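Local atomic coordinates of aminotransferase class-III (Sphaerobacter thermophilus DSM 20745, PDB entry 6K8H), a protein that belongs to the class-III aminotransferases, the omega-transaminase group within the pyridoxal phosphate-dependent aminotransferase clan. Residues G8-R13 with V402-M407; I56-A59 with E63-D66. All coordinates share one frame; numbering follows the deposited sequence.

Interaction 1: G8-R13 with V402-M407; sequences GGNVYR and VHEALM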
ATOM      1  N   GLY B   8      32.238  -2.416 -15.401  1.00 32.79           N
ATOM      2  CA  GLY B   8      33.131  -1.545 -16.141  1.00 35.63           C
ATOM      3  C   GLY B   8      33.426  -0.237 -15.424  1.00 31.42           C
ATOM      4  O   GLY B   8      33.719   0.777 -16.057  1.00 34.54           O
ATOM      5  N   GLY B   9      33.345  -0.260 -14.096  1.00 26.09           N
ATOM      6  CA  GLY B   9      33.680   0.893 -13.287  1.00 19.67           C
ATOM      7  C   GLY B   9      32.657   2.015 -13.277  1.00 21.07           C
ATOM      8  O   GLY B   9      33.022   3.173 -13.484  1.00 19.65           O
ATOM      9  N   ASN B  10      31.384   1.700 -13.009  1.00 17.55           N
ATOM     10  CA  ASN B  10      30.340   2.710 -12.790  1.00 16.66           C
ATOM     11  C   ASN B  10      30.211   3.700 -13.950  1.00 14.93           C
ATOM     12  O   ASN B  10      30.261   4.915 -13.767  1.00 14.55           O
ATOM     13  CB  ASN B  10      30.597   3.453 -11.476  1.00 12.89           C
ATOM     14  CG  ASN B  10      30.427   2.558 -10.272  1.00 17.28           C
ATOM     15  OD1 ASN B  10      29.585   1.661 -10.279  1.00 16.09           O
ATOM     16  ND2 ASN B  10      31.232   2.779  -9.241  1.00 15.98           N
ATOM     17  N   VAL B  11      30.042   3.182 -15.168  1.00 17.18           N
ATOM     18  CA  VAL B  11      30.014   4.099 -16.303  1.00 18.28           C
ATOM     19  C   VAL B  11      28.784   5.005 -16.282  1.00 17.10           C
ATOM     20  O   VAL B  11      28.803   6.075 -16.903  1.00 13.75           O
ATOM     21  CB  VAL B  11      30.109   3.328 -17.637  1.00 18.55           C
ATOM     22  CG1 VAL B  11      31.325   2.423 -17.629  1.00 21.58           C
ATOM     23  CG2 VAL B  11      28.860   2.517 -17.890  1.00 20.69           C
ATOM     24  N   TYR B  12      27.737   4.641 -15.532  1.00 12.00           N
ATOM     25  CA  TYR B  12      26.525   5.461 -15.498  1.00 10.75           C
ATOM     26  C   TYR B  12      26.789   6.856 -14.959  1.00 10.84           C
ATOM     27  O   TYR B  12      25.999   7.765 -15.230  1.00 11.44           O
ATOM     28  CB  TYR B  12      25.434   4.786 -14.652  1.00 11.38           C
ATOM     29  CG  TYR B  12      25.613   4.930 -13.148  1.00  9.86           C
ATOM     30  CD1 TYR B  12      26.454   4.078 -12.434  1.00  8.07           C
ATOM     31  CD2 TYR B  12      24.929   5.905 -12.443  1.00  9.61           C
ATOM     32  CE1 TYR B  12      26.613   4.214 -11.057  1.00  9.33           C
ATOM     33  CE2 TYR B  12      25.082   6.048 -11.077  1.00  9.29           C
ATOM     34  CZ  TYR B  12      25.934   5.211 -10.388  1.00 10.44           C
ATOM     35  OH  TYR B  12      26.070   5.359  -9.017  1.00 11.68           O
ATOM     36  N   ARG B  13      27.871   7.043 -14.197  1.00 11.06           N
ATOM     37  CA  ARG B  13      28.218   8.354 -13.657  1.00 11.19           C
ATOM     38  C   ARG B  13      28.802   9.302 -14.702  1.00 14.77           C
ATOM     39  O   ARG B  13      28.939  10.498 -14.416  1.00 16.78           O
ATOM     40  CB  ARG B  13      29.221   8.199 -12.513  1.00 13.80           C
ATOM     41  CG  ARG B  13      28.751   7.356 -11.332  1.00 12.92           C
ATOM     42  CD  ARG B  13      29.413   7.868 -10.083  1.00 17.45           C
ATOM     43  NE  ARG B  13      29.018   7.210  -8.837  1.00 12.81           N
ATOM     44  CZ  ARG B  13      28.119   7.691  -7.981  1.00 16.53           C
ATOM     45  NH1 ARG B  13      27.476   8.824  -8.239  1.00 15.25           N
ATOM     46  NH2 ARG B  13      27.864   7.040  -6.855  1.00 16.12           N
ATOM     47  N   VAL B 402      33.991   1.911   0.045  1.00  6.37           N
ATOM     48  CA  VAL B 402      33.876   0.474  -0.206  1.00  8.30           C
ATOM     49  C   VAL B 402      32.669   0.189  -1.095  1.00  9.15           C
ATOM     50  O   VAL B 402      32.743  -0.608  -2.040  1.00  8.73           O
ATOM     51  CB  VAL B 402      33.800  -0.301   1.127  1.00  8.31           C
ATOM     52  CG1 VAL B 402      33.483  -1.782   0.887  1.00  9.21           C
ATOM     53  CG2 VAL B 402      35.103  -0.156   1.895  1.00  7.61           C
ATOM     54  N   HIS B 403      31.542   0.854  -0.823  1.00  7.26           N
ATOM     55  CA  HIS B 403      30.336   0.624  -1.611  1.00  8.58           C
ATOM     56  C   HIS B 403      30.529   1.048  -3.065  1.00  8.31           C
ATOM     57  O   HIS B 403      30.165   0.311  -3.990  1.00  8.87           O
ATOM     58  CB  HIS B 403      29.153   1.362  -0.982  1.00  8.36           C
ATOM     59  CG  HIS B 403      27.911   1.335  -1.815  1.00  9.21           C
ATOM     60  ND1 HIS B 403      27.558   2.365  -2.660  1.00 12.08           N
ATOM     61  CD2 HIS B 403      26.945   0.396  -1.941  1.00  9.63           C
ATOM     62  CE1 HIS B 403      26.425   2.065  -3.269  1.00 11.12           C
ATOM     63  NE2 HIS B 403      26.029   0.877  -2.848  1.00 13.75           N
ATOM     64  N   GLU B 404      31.113   2.232  -3.286  1.00  7.89           N
ATOM     65  CA  GLU B 404      31.342   2.700  -4.652  1.00  9.52           C
ATOM     66  C   GLU B 404      32.282   1.765  -5.414  1.00  8.53           C
ATOM     67  O   GLU B 404      32.038   1.441  -6.589  1.00  7.59           O
ATOM     68  CB  GLU B 404      31.893   4.131  -4.615  1.00  9.51           C
ATOM     69  CG  GLU B 404      32.213   4.738  -5.977  1.00 12.24           C
ATOM     70  CD  GLU B 404      30.976   5.151  -6.768  1.00 17.18           C
ATOM     71  OE1 GLU B 404      29.839   5.060  -6.243  1.00 12.48           O
ATOM     72  OE2 GLU B 404      31.139   5.575  -7.935  1.00 14.75           O
ATOM     73  N   ALA B 405      33.350   1.294  -4.758  1.00  7.17           N
ATOM     74  CA  ALA B 405      34.255   0.356  -5.423  1.00  8.48           C
ATOM     75  C   ALA B 405      33.552  -0.956  -5.751  1.00  8.23           C
ATOM     76  O   ALA B 405      33.723  -1.503  -6.852  1.00  9.40           O
ATOM     77  CB  ALA B 405      35.492   0.100  -4.561  1.00  7.52           C
ATOM     78  N   LEU B 406      32.754  -1.478  -4.809  1.00  8.02           N
ATOM     79  CA  LEU B 406      31.997  -2.694  -5.090  1.00  8.23           C
ATOM     80  C   LEU B 406      31.090  -2.492  -6.300  1.00 11.64           C
ATOM     81  O   LEU B 406      31.039  -3.342  -7.196  1.00  8.20           O
ATOM     82  CB  LEU B 406      31.179  -3.122  -3.861  1.00  7.99           C
ATOM     83  CG  LEU B 406      31.955  -3.797  -2.721  1.00  6.94           C
ATOM     84  CD1 LEU B 406      31.088  -3.958  -1.463  1.00  9.22           C
ATOM     85  CD2 LEU B 406      32.515  -5.147  -3.180  1.00  8.69           C
ATOM     86  N   MET B 407      30.369  -1.362  -6.338  1.00  8.76           N
ATOM     87  CA  MET B 407      29.513  -1.048  -7.479  1.00 10.55           C
ATOM     88  C   MET B 407      30.294  -1.080  -8.781  1.00 12.23           C
ATOM     89  O   MET B 407      29.787  -1.548  -9.806  1.00 13.89           O
ATOM     90  CB  MET B 407      28.862   0.327  -7.303  1.00  9.09           C
ATOM     91  CG  MET B 407      27.681   0.345  -6.337  1.00 12.38           C
ATOM     92  SD  MET B 407      26.231  -0.482  -7.027  1.00 15.40           S
ATOM     93  CE  MET B 407      25.725   0.656  -8.325  1.00 13.17           C
TER
HETATM   94  O   HOH W   1      33.145   5.021  -9.441  1.00 19.79           O
HETATM   95  O   HOH W   2      27.903   3.939  -7.774  1.00 17.73           O
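E404 OE2 is gripped by two donors, R13 NE at 2.8 Å and a water that also accepts from N10 ND2. On the same carboxylate, OE1 takes R13 NH2 at 2.9 Å and a second water, itself bonded to Y12 OH. R13 meets the group side-on, both nitrogens on the syn side, but the fit is not flat: guanidinium and carboxylate planes stand 45° apart. Y12 OH lies 3.2 Å above the guanidinium plane of R13, over its centre. A bend at chi2 (74°) turns the E404 chain toward these partners, and the long, extended R13 suits the span from the loop.

N10 has a left-handed backbone, which asparagine tolerates well, and an amide that can both donate and accept. Its ND2 donates to E404 O at 3.1 Å, while OD1 rests 3.3 Å from M407 CB and accepts from R64 NH2. M407 O receives R64 NE, so one arginine joins the asparagine to the last turn of the helix. The contact thus lays the N-terminal loop, just before helix 18-29, against the end of helix 393-408; on that helix, A405 and L406 pack against helix 427-445, and M407 touches F412 of strand 411-412.

Interaction 2: I56-A59 with E63-D66; sequences IVDA and ERLD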
ATOM      1  N   ILE B  56      21.720  -8.106 -12.134  1.00  7.66           N
ATOM      2  CA  ILE B  56      20.972  -6.910 -12.510  1.00  9.41           C
ATOM      3  C   ILE B  56      21.783  -6.127 -13.544  1.00  8.76           C
ATOM      4  O   ILE B  56      22.998  -5.944 -13.389  1.00 10.93           O
ATOM      5  CB  ILE B  56      20.628  -6.045 -11.274  1.00  7.02           C
ATOM      6  CG1 ILE B  56      19.776  -4.846 -11.667  1.00  6.78           C
ATOM      7  CG2 ILE B  56      21.887  -5.580 -10.525  1.00  9.24           C
ATOM      8  CD1 ILE B  56      19.034  -4.194 -10.465  1.00  6.97           C
ATOM      9  N   VAL B  57      21.104  -5.657 -14.594  1.00  9.54           N
ATOM     10  CA  VAL B  57      21.711  -4.965 -15.730  1.00 10.99           C
ATOM     11  C   VAL B  57      21.138  -3.556 -15.790  1.00 10.96           C
ATOM     12  O   VAL B  57      19.910  -3.380 -15.879  1.00 11.04           O
ATOM     13  CB  VAL B  57      21.447  -5.716 -17.047  1.00 16.05           C
ATOM     14  CG1 VAL B  57      22.134  -5.021 -18.229  1.00 14.18           C
ATOM     15  CG2 VAL B  57      21.890  -7.166 -16.935  1.00 16.12           C
ATOM     16  N   ASP B  58      22.026  -2.555 -15.777  1.00 10.03           N
ATOM     17  CA  ASP B  58      21.563  -1.181 -15.744  1.00 10.89           C
ATOM     18  C   ASP B  58      21.430  -0.628 -17.165  1.00 14.04           C
ATOM     19  O   ASP B  58      21.776  -1.282 -18.157  1.00 12.69           O
ATOM     20  CB  ASP B  58      22.453  -0.314 -14.811  1.00  8.66           C
ATOM     21  CG  ASP B  58      23.804   0.126 -15.404  1.00 15.35           C
ATOM     22  OD1 ASP B  58      24.095  -0.035 -16.614  1.00 12.74           O
ATOM     23  OD2 ASP B  58      24.607   0.661 -14.589  1.00  9.96           O
ATOM     24  N   ALA B  59      20.854   0.575 -17.251  1.00 11.22           N
ATOM     25  CA  ALA B  59      20.487   1.166 -18.533  1.00 12.08           C
ATOM     26  C   ALA B  59      21.709   1.465 -19.389  1.00 17.02           C
ATOM     27  O   ALA B  59      21.570   1.702 -20.594  1.00 16.51           O
ATOM     28  CB  ALA B  59      19.653   2.436 -18.307  1.00 11.41           C
ATOM     29  N   GLU B  63      26.661  -4.827 -15.817  1.00  8.38           N
ATOM     30  CA  GLU B  63      26.042  -5.925 -15.087  1.00 13.16           C
ATOM     31  C   GLU B  63      26.675  -6.088 -13.715  1.00 10.38           C
ATOM     32  O   GLU B  63      27.897  -6.010 -13.567  1.00 12.08           O
ATOM     33  CB  GLU B  63      26.159  -7.231 -15.871  1.00 13.03           C
ATOM     34  CG  GLU B  63      25.893  -7.066 -17.343  1.00 17.96           C
ATOM     35  CD  GLU B  63      25.655  -8.387 -18.049  1.00 29.55           C
ATOM     36  OE1 GLU B  63      26.107  -9.435 -17.527  1.00 31.22           O
ATOM     37  OE2 GLU B  63      25.008  -8.372 -19.120  1.00 31.67           O
ATOM     38  N   ARG B  64      25.842  -6.331 -12.709  1.00  8.89           N
ATOM     39  CA  ARG B  64      26.346  -6.548 -11.362  1.00  9.07           C
ATOM     40  C   ARG B  64      25.603  -7.722 -10.734  1.00 11.13           C
ATOM     41  O   ARG B  64      24.435  -7.967 -11.039  1.00 10.83           O
ATOM     42  CB  ARG B  64      26.188  -5.292 -10.487  1.00 11.55           C
ATOM     43  CG  ARG B  64      26.797  -4.005 -11.065  1.00 10.33           C
ATOM     44  CD  ARG B  64      26.402  -2.765 -10.236  1.00  9.09           C
ATOM     45  NE  ARG B  64      27.092  -1.551 -10.699  1.00 10.38           N
ATOM     46  CZ  ARG B  64      26.626  -0.710 -11.625  1.00 12.36           C
ATOM     47  NH1 ARG B  64      25.449  -0.929 -12.205  1.00  8.63           N
ATOM     48  NH2 ARG B  64      27.331   0.372 -11.966  1.00 11.32           N
ATOM     49  N   LEU B  65      26.282  -8.444  -9.850  1.00  9.41           N
ATOM     50  CA  LEU B  65      25.585  -9.429  -9.029  1.00  9.38           C
ATOM     51  C   LEU B  65      24.721  -8.701  -8.006  1.00  9.03           C
ATOM     52  O   LEU B  65      25.206  -7.814  -7.293  1.00 11.53           O
ATOM     53  CB  LEU B  65      26.584 -10.346  -8.326  1.00 12.34           C
ATOM     54  CG  LEU B  65      27.288 -11.383  -9.206  1.00 14.92           C
ATOM     55  CD1 LEU B  65      28.358 -12.091  -8.402  1.00 14.56           C
ATOM     56  CD2 LEU B  65      26.274 -12.383  -9.760  1.00 12.12           C
ATOM     57  N   ASP B  66      23.439  -9.063  -7.935  1.00  9.49           N
ATOM     58  CA  ASP B  66      22.458  -8.312  -7.147  1.00  6.23           C
ATOM     59  C   ASP B  66      22.377  -8.912  -5.746  1.00  9.26           C
ATOM     60  O   ASP B  66      21.835 -10.010  -5.566  1.00  8.09           O
ATOM     61  CB  ASP B  66      21.089  -8.328  -7.823  1.00  6.91           C
ATOM     62  CG  ASP B  66      20.108  -7.336  -7.206  1.00  8.07           C
ATOM     63  OD1 ASP B  66      20.308  -6.924  -6.046  1.00  8.85           O
ATOM     64  OD2 ASP B  66      19.120  -6.958  -7.883  1.00  9.75           O
TER
HETATM   65  O   HOH W   3      23.965  -3.128 -12.887  1.00  8.08           O
HETATM   66  O   HOH W   4      27.188   1.618 -14.595  1.00 14.32           O
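I56 and R64 form the hydrogen-bonded pair of this antiparallel hairpin. I56 N donates to R64 O and R64 N to I56 O, both at 2.9 Å. V57 and E63 follow as the non-hydrogen-bonded pair, where E63 CA adds a CA-H...O contact to I56 O at 3.5 Å. The two strand segments are well twisted, their directions 144° apart.

The charged contact lies beside the backbone ladder. R64 NH1 reaches D58 OD2 at 3.0 Å in a nearly straight bond (166°). The oxygen lies in the guanidinium plane, yet the nitrogen approaches it from above the carboxylate plane. An extended chain from CG to NE carries the R64 head far enough to meet D58, two residues beyond its strand partner, and the short aspartate keeps its carboxylate close to the turn. One water links I56 O to NH1; another joins D58 OD2 to NH2. R64 also bonds outside the hairpin, to M407, while D58 OD1 accepts from E62 N within the turn.

Apolar packing flanks the ladder. Branched I56 and V57 suit an extended strand: I56 CG2 lies 3.9 Å from D66 CB, and V57 CG2 runs alongside the E63 chain. The charged end of E63 pairs with R52, and that of D66 turns to N69, V68 and H78. I56 also packs on F97 of the second subunit.

R64 is therefore a buried cation. D58 is its close charged partner, with E62 at longer, weaker range; the other bonds go to carbonyl and amide oxygens and waters. The nearby carboxylate probably offsets the cost of burying the charge, and bonds from NE, NH1 and NH2 in several directions would restrict rotation of the guanidinium.

Overall arrangement
The modelled chain begins at G8, in the first segment of interaction 1, then continues through helix 18-29 and strand 48-52 to the hairpin of interaction 2. That hairpin closes a short local loop, with three residues between its segments. Interaction 1 closes only when the chain reaches its second segment on helix 393-408, with 388 residues between the two, so the small loop is nested within the large one. The contacts are neighbours, about 11 Å between their centres, and R64 of interaction 2 also bonds to N10 and M407 of interaction 1. Together they tie the N-terminal loop and helix 393-408 to the small mixed sheet, whose outer strand 411-412 lies beside strand 63-66.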